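Local structure of sensor protein (3H7M) at residues L143-T146 with P147-L151; G169-I172 with I173-N176; A213-K217 with T218-E222. The protein forms the sensor domain, resembling periplasmic solute-binding proteins, of a membrane histidine kinase that probably uses ATP to phosphorylate a protein histidine. All coordinates share one frame; numbering follows the deposited sequence.

Interaction 1. Residues L143-T146 with P147-L151; sequences LTPT and PADAL
The hydroxyl oxygen of T146, OG1, makes two bonds to D149. It accepts the backbone N-H of D149, with N to OG1 at 2.9 Å and an angle of 157° at the hydrogen, and it donates weakly to the carboxylate, OG1 to OD2 being 3.3 Å. The first bond makes T146 the N-cap of helix 147-155. A chi1 of 71° sets OG1 between the backbone N and the carbonyl carbon, and this turns the hydroxyl back over the first turn of the helix. P147 follows as the first helical residue, a place where proline fits well because the N-H it lacks would have no helical acceptor. The carbonyl of T146 begins the helical bonding pattern by accepting A150 N at 3.3 Å, a less straight bond of 147°.

T144, at the end of strand 141-144, comes alongside the same turn. Its CB rests 3.7 Å from CB of D149, and its CG2 lies 3.7 Å from CA of A150. The ring of P145 crosses the D149 side chain at about a right angle, its CD 3.9 Å from OD2. The other carboxylate oxygen of D149, OD1, forms a salt bridge with R152 one turn closer to the middle of the helix.

The contact is thus the turn from strand to helix within the beta-alpha-beta crossover from strand 141-144 to strand 161-165. Its chemistry implies that the cap satisfies an amide at the helix start, while the negative charge of D149 probably interacts favourably with the helix dipole there.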
loop_
_atom_site.group_PDB
_atom_site.type_symbol
_atom_site.label_atom_id
_atom_site.label_comp_id
_atom_site.label_asym_id
_atom_site.label_seq_id
_atom_site.Cartn_x
_atom_site.Cartn_y
_atom_site.Cartn_z
ATOM N N LEU A 143 14.697 7.842 4.448
ATOM C CA LEU A 143 13.339 7.876 3.921
ATOM C C LEU A 143 13.286 8.004 2.417
ATOM O O LEU A 143 13.877 8.913 1.839
ATOM C CB LEU A 143 12.566 9.046 4.540
ATOM C CG LEU A 143 12.677 9.183 6.059
ATOM C CD1 LEU A 143 11.847 10.372 6.532
ATOM C CD2 LEU A 143 12.214 7.886 6.715
ATOM N N THR A 144 12.523 7.123 1.787
ATOM C CA THR A 144 12.418 7.145 0.339
ATOM C C THR A 144 10.988 7.367 -0.158
ATOM O O THR A 144 10.013 6.968 0.485
ATOM C CB THR A 144 12.943 5.834 -0.248
ATOM O OG1 THR A 144 11.906 4.850 -0.206
ATOM C CG2 THR A 144 14.133 5.321 0.582
ATOM N N PRO A 145 10.855 8.012 -1.320
ATOM C CA PRO A 145 9.579 8.326 -1.968
ATOM C C PRO A 145 8.764 7.073 -2.283
ATOM O O PRO A 145 7.538 7.112 -2.319
ATOM C CB PRO A 145 10.011 9.054 -3.232
ATOM C CG PRO A 145 11.342 9.639 -2.861
ATOM C CD PRO A 145 11.986 8.536 -2.099
ATOM N N THR A 146 9.447 5.956 -2.522
ATOM C CA THR A 146 8.737 4.711 -2.823
ATOM C C THR A 146 9.452 3.566 -2.180
ATOM O O THR A 146 10.636 3.652 -1.879
ATOM C CB THR A 146 8.727 4.381 -4.326
ATOM O OG1 THR A 146 10.056 3.988 -4.729
ATOM C CG2 THR A 146 8.242 5.593 -5.157
ATOM N N PRO A 147 8.745 2.460 -1.966
ATOM C CA PRO A 147 9.432 1.323 -1.353
ATOM C C PRO A 147 10.546 0.786 -2.276
ATOM O O PRO A 147 11.589 0.327 -1.802
ATOM C CB PRO A 147 8.309 0.312 -1.123
ATOM C CG PRO A 147 7.228 0.727 -2.086
ATOM C CD PRO A 147 7.302 2.217 -2.113
ATOM N N ALA A 148 10.323 0.861 -3.589
ATOM C CA ALA A 148 11.306 0.383 -4.554
ATOM C C ALA A 148 12.595 1.195 -4.396
ATOM O O ALA A 148 13.694 0.639 -4.478
ATOM C CB ALA A 148 10.757 0.499 -5.981
ATOM N N ASP A 149 12.468 2.500 -4.157
ATOM C CA ASP A 149 13.663 3.314 -3.958
ATOM C C ASP A 149 14.388 2.824 -2.723
ATOM O O ASP A 149 15.614 2.850 -2.653
ATOM C CB ASP A 149 13.321 4.785 -3.810
ATOM C CG ASP A 149 13.189 5.462 -5.137
ATOM O OD1 ASP A 149 13.991 5.110 -6.032
ATOM O OD2 ASP A 149 12.313 6.336 -5.293
ATOM N N ALA A 150 13.632 2.351 -1.748
ATOM C CA ALA A 150 14.277 1.828 -0.564
ATOM C C ALA A 150 15.091 0.594 -0.962
ATOM O O ALA A 150 16.245 0.453 -0.580
ATOM C CB ALA A 150 13.241 1.440 0.477
ATOM N N LEU A 151 14.468 -0.304 -1.722
ATOM C CA LEU A 151 15.121 -1.533 -2.133
ATOM C C LEU A 151 16.312 -1.305 -3.083
ATOM O O LEU A 151 17.266 -2.066 -3.083
ATOM C CB LEU A 151 14.078 -2.475 -2.739
ATOM C CG LEU A 151 13.027 -2.914 -1.699
ATOM C CD1 LEU A 151 11.937 -3.742 -2.349
ATOM C CD2 LEU A 151 13.690 -3.736 -0.590
#

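Interaction 2. Residues G169-I172 with I173-N176; sequences GMYI and IREN
The Y171 ring and the R174 guanidinium meet obliquely, one turn apart on helix 166-175, with CE2 of Y171 4.2 Å from NH2 of R174. At the guanidinium edge, in its plane, lies a water that accepts from NE of R174 at 3.0 Å and donates to the carbonyl oxygen of Y171 at 2.9 Å. R174 reaches this water because its CG lies anti to the backbone N (chi1 178°) and the chain then bends at chi3 (78°), bringing NE back alongside the preceding turn. The Y171 carbonyl therefore has two donors, since E175 N also bonds to its O at 3.0 Å, nearly straight at 166°.

On another flank of the helix the contact is apolar and loose: SD of M170 stands 4.2 Å from CD1 of I173. I172 and N176 lie side by side and point the same way, CG2 of I172 being 3.7 Å from OD1 of N176. The last helical bond here runs from N176 N to I172 O at 2.9 Å, and N176 is where the backbone leaves helical geometry. Its OD1 accepts from R152, while the Y171 hydroxyl is bonded to the carbonyl of L229 near the C-terminus.

Helix 166-175 follows directly on strand 161-165. I172 packs on A148 and L151 of helix 147-155, whereas M170 and I173 rest on F101 of strand 87-103.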
loop_
_atom_site.group_PDB
_atom_site.type_symbol
_atom_site.label_atom_id
_atom_site.label_comp_id
_atom_site.label_asym_id
_atom_site.label_seq_id
_atom_site.Cartn_x
_atom_site.Cartn_y
_atom_site.Cartn_z
ATOM N N GLY A 169 7.565 -5.918 -2.220
ATOM C CA GLY A 169 8.990 -6.160 -2.181
ATOM C C GLY A 169 9.386 -7.182 -3.213
ATOM O O GLY A 169 10.244 -6.925 -4.047
ATOM N N MET A 170 8.756 -8.345 -3.149
ATOM C CA MET A 170 9.031 -9.391 -4.108
ATOM C C MET A 170 8.732 -8.925 -5.528
ATOM O O MET A 170 9.524 -9.151 -6.427
ATOM C CB MET A 170 8.211 -10.622 -3.767
ATOM C CG MET A 170 8.466 -11.122 -2.341
ATOM S SD MET A 170 10.250 -11.093 -1.922
ATOM C CE MET A 170 10.828 -12.598 -2.685
ATOM N N TYR A 171 7.605 -8.259 -5.742
ATOM C CA TYR A 171 7.299 -7.803 -7.093
ATOM C C TYR A 171 8.341 -6.848 -7.587
ATOM O O TYR A 171 8.717 -6.871 -8.750
ATOM C CB TYR A 171 5.937 -7.120 -7.180
ATOM C CG TYR A 171 4.805 -8.113 -7.304
ATOM C CD1 TYR A 171 4.367 -8.847 -6.203
ATOM C CD2 TYR A 171 4.189 -8.343 -8.534
ATOM C CE1 TYR A 171 3.333 -9.791 -6.322
ATOM C CE2 TYR A 171 3.157 -9.282 -8.663
ATOM C CZ TYR A 171 2.734 -9.999 -7.555
ATOM O OH TYR A 171 1.720 -10.920 -7.684
ATOM N N ILE A 172 8.816 -6.000 -6.692
ATOM C CA ILE A 172 9.808 -5.027 -7.072
ATOM C C ILE A 172 11.156 -5.675 -7.366
ATOM O O ILE A 172 11.864 -5.268 -8.277
ATOM C CB ILE A 172 9.968 -3.973 -5.969
ATOM C CG1 ILE A 172 8.736 -3.066 -5.953
ATOM C CG2 ILE A 172 11.196 -3.145 -6.218
ATOM C CD1 ILE A 172 8.622 -2.173 -4.718
ATOM N N ILE A 173 11.493 -6.697 -6.594
ATOM C CA ILE A 173 12.760 -7.353 -6.764
ATOM C C ILE A 173 12.818 -7.953 -8.148
ATOM O O ILE A 173 13.855 -7.900 -8.811
ATOM C CB ILE A 173 12.966 -8.435 -5.693
ATOM C CG1 ILE A 173 13.428 -7.780 -4.394
ATOM C CG2 ILE A 173 14.000 -9.441 -6.147
ATOM C CD1 ILE A 173 13.519 -8.753 -3.244
ATOM N N ARG A 174 11.694 -8.501 -8.585
ATOM C CA ARG A 174 11.615 -9.113 -9.897
ATOM C C ARG A 174 11.631 -8.074 -11.010
ATOM O O ARG A 174 12.396 -8.170 -11.959
ATOM C CB ARG A 174 10.347 -9.944 -10.017
ATOM C CG ARG A 174 10.207 -10.564 -11.382
ATOM C CD ARG A 174 8.995 -11.450 -11.501
ATOM N NE ARG A 174 7.782 -10.664 -11.664
ATOM C CZ ARG A 174 6.592 -11.201 -11.894
ATOM N NH1 ARG A 174 6.483 -12.522 -11.993
ATOM N NH2 ARG A 174 5.513 -10.429 -11.997
ATOM N N GLU A 175 10.805 -7.059 -10.878
ATOM C CA GLU A 175 10.725 -6.051 -11.907
ATOM C C GLU A 175 11.980 -5.224 -12.109
ATOM O O GLU A 175 12.398 -4.944 -13.239
ATOM C CB GLU A 175 9.554 -5.115 -11.626
ATOM C CG GLU A 175 9.565 -3.883 -12.508
ATOM C CD GLU A 175 8.190 -3.287 -12.695
ATOM O OE1 GLU A 175 7.351 -3.978 -13.304
ATOM O OE2 GLU A 175 7.945 -2.145 -12.238
ATOM N N ASN A 176 12.572 -4.804 -11.010
ATOM C CA ASN A 176 13.754 -3.982 -11.102
ATOM C C ASN A 176 15.012 -4.833 -11.007
ATOM O O ASN A 176 16.076 -4.307 -10.808
ATOM C CB ASN A 176 13.722 -2.919 -10.002
ATOM C CG ASN A 176 12.665 -1.856 -10.258
ATOM O OD1 ASN A 176 11.975 -1.414 -9.345
ATOM N ND2 ASN A 176 12.542 -1.439 -11.504
HETATM O O HOH W 1 7.123 -7.858 -10.995
#

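Interaction 3. Residues A213-K217 with T218-E222; sequences AILRK and TGQYE
Two first torsions bring R216 and Y221 together: chi1 of R216 (-64°) places CG beside its own backbone N, and chi1 of Y221 (170°) swings the ring out beside its carbonyl carbon, so that both side chains run alongside each other in the same direction. The guanidinium then lies flat on one ring face, centres 4.5 Å apart and planes at 20°, a stacked cation-pi pair displaced toward the rim. Nearer the backbone, CG of R216 touches CG of Y221 at 4.0 Å over that face. A serine in place of R216 would probably leave this face of the Y221 ring without its cationic cover.

The backbone makes the pairing possible by turning sharply at G219, whose positive phi would press a CB against the preceding carbonyl. The carbonyl oxygen of L215 accepts Y221 N at 3.1 Å, from above the carbonyl plane, and takes a weak bond from G219 N at 3.3 Å. One water bridges the turn, donating to R216 O and accepting from E222 N. CD2 of L215 abuts OE1 of Q220 at 3.4 Å.

G219 ends helix 202-218 and is N-cap of helix 220-227. L215 and Q220 pack on A43 of helix 36-48, Y221 touches Y36, and the Y221 hydroxyl is bonded to the carbonyl of H93 in strand 87-103.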
loop_
_atom_site.group_PDB
_atom_site.type_symbol
_atom_site.label_atom_id
_atom_site.label_comp_id
_atom_site.label_asym_id
_atom_site.label_seq_id
_atom_site.Cartn_x
_atom_site.Cartn_y
_atom_site.Cartn_z
ATOM N N ALA A 213 -18.422 -5.853 -0.031
ATOM C CA ALA A 213 -19.188 -6.956 0.516
ATOM C C ALA A 213 -19.834 -7.756 -0.609
ATOM O O ALA A 213 -19.889 -8.983 -0.558
ATOM C CB ALA A 213 -20.253 -6.420 1.482
ATOM N N ILE A 214 -20.313 -7.060 -1.640
ATOM C CA ILE A 214 -20.948 -7.757 -2.749
ATOM C C ILE A 214 -19.948 -8.628 -3.497
ATOM O O ILE A 214 -20.210 -9.814 -3.738
ATOM C CB ILE A 214 -21.601 -6.778 -3.728
ATOM C CG1 ILE A 214 -22.816 -6.115 -3.076
ATOM C CG2 ILE A 214 -22.002 -7.508 -4.967
ATOM C CD1 ILE A 214 -23.507 -5.111 -3.958
ATOM N N LEU A 215 -18.806 -8.043 -3.868
ATOM C CA LEU A 215 -17.747 -8.832 -4.544
ATOM C C LEU A 215 -17.384 -10.091 -3.737
ATOM O O LEU A 215 -17.166 -11.159 -4.305
ATOM C CB LEU A 215 -16.480 -7.987 -4.741
ATOM C CG LEU A 215 -16.666 -6.815 -5.701
ATOM C CD1 LEU A 215 -15.383 -6.027 -5.852
ATOM C CD2 LEU A 215 -17.176 -7.354 -7.036
ATOM N N ARG A 216 -17.335 -9.979 -2.408
ATOM C CA ARG A 216 -17.017 -11.162 -1.620
ATOM C C ARG A 216 -18.091 -12.234 -1.676
ATOM O O ARG A 216 -17.779 -13.415 -1.753
ATOM C CB ARG A 216 -16.734 -10.790 -0.179
ATOM C CG ARG A 216 -15.511 -9.904 -0.019
ATOM C CD ARG A 216 -15.337 -9.455 1.430
ATOM N NE ARG A 216 -14.123 -10.011 2.023
ATOM C CZ ARG A 216 -13.015 -9.318 2.267
ATOM N NH1 ARG A 216 -12.952 -8.024 1.978
ATOM N NH2 ARG A 216 -11.958 -9.930 2.784
ATOM N N LYS A 217 -19.363 -11.854 -1.674
ATOM C CA LYS A 217 -20.400 -12.886 -1.718
ATOM C C LYS A 217 -20.630 -13.500 -3.086
ATOM O O LYS A 217 -21.219 -14.585 -3.189
ATOM C CB LYS A 217 -21.724 -12.346 -1.175
ATOM C CG LYS A 217 -21.592 -11.813 0.235
ATOM C CD LYS A 217 -22.944 -11.535 0.874
ATOM C CE LYS A 217 -22.789 -11.153 2.329
ATOM N NZ LYS A 217 -23.028 -12.348 3.172
ATOM N N THR A 218 -20.171 -12.837 -4.148
ATOM C CA THR A 218 -20.402 -13.400 -5.484
ATOM C C THR A 218 -19.250 -14.223 -6.003
ATOM O O THR A 218 -19.401 -14.954 -6.986
ATOM C CB THR A 218 -20.695 -12.309 -6.548
ATOM O OG1 THR A 218 -19.542 -11.471 -6.705
ATOM C CG2 THR A 218 -21.897 -11.455 -6.137
ATOM N N GLY A 219 -18.093 -14.090 -5.361
ATOM C CA GLY A 219 -16.923 -14.834 -5.804
ATOM C C GLY A 219 -16.012 -14.006 -6.700
ATOM O O GLY A 219 -14.904 -14.426 -7.037
ATOM N N GLN A 220 -16.453 -12.809 -7.071
ATOM C CA GLN A 220 -15.646 -11.986 -7.964
ATOM C C GLN A 220 -14.403 -11.506 -7.237
ATOM O O GLN A 220 -13.348 -11.329 -7.845
ATOM C CB GLN A 220 -16.459 -10.788 -8.487
ATOM C CG GLN A 220 -16.053 -10.368 -9.880
ATOM C CD GLN A 220 -16.724 -9.083 -10.354
ATOM O OE1 GLN A 220 -17.911 -8.816 -10.071
ATOM N NE2 GLN A 220 -15.963 -8.282 -11.105
ATOM N N TYR A 221 -14.541 -11.273 -5.934
ATOM C CA TYR A 221 -13.416 -10.823 -5.113
ATOM C C TYR A 221 -12.256 -11.820 -5.188
ATOM O O TYR A 221 -11.114 -11.441 -5.457
ATOM C CB TYR A 221 -13.824 -10.710 -3.651
ATOM C CG TYR A 221 -12.646 -10.494 -2.733
ATOM C CD1 TYR A 221 -12.088 -9.236 -2.584
ATOM C CD2 TYR A 221 -12.090 -11.556 -2.006
ATOM C CE1 TYR A 221 -11.024 -9.013 -1.735
ATOM C CE2 TYR A 221 -11.018 -11.356 -1.156
ATOM C CZ TYR A 221 -10.490 -10.075 -1.019
ATOM O OH TYR A 221 -9.457 -9.833 -0.141
ATOM N N GLU A 222 -12.545 -13.092 -4.932
ATOM C CA GLU A 222 -11.496 -14.097 -4.975
ATOM C C GLU A 222 -10.944 -14.241 -6.396
ATOM O O GLU A 222 -9.746 -14.445 -6.580
ATOM C CB GLU A 222 -12.019 -15.453 -4.478
ATOM C CG GLU A 222 -12.436 -15.476 -2.998
ATOM C CD GLU A 222 -11.333 -15.044 -2.033
ATOM O OE1 GLU A 222 -10.131 -15.087 -2.409
ATOM O OE2 GLU A 222 -11.681 -14.674 -0.884
HETATM O O HOH W 2 -15.200 -13.644 -3.473
#

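Interactions 1 and 2 belong to one packed region: helices 147-155 and 166-175 meet where CB of A148 lies 3.6 Å from CD1 of I172, and R152 bonds to both D149 and N176. Interaction 3 lies apart, its centre about 33 Å from that of interaction 1 and 28 Å from that of interaction 2, against helix 36-48. Each contact combines buried and exposed residues. Interaction 1 starts a helix with a hydroxyl cap, interaction 2 runs along a helix to its end with a water-bridged surface arginine, and interaction 3 joins two helices through a glycine turn and a cation-pi stack.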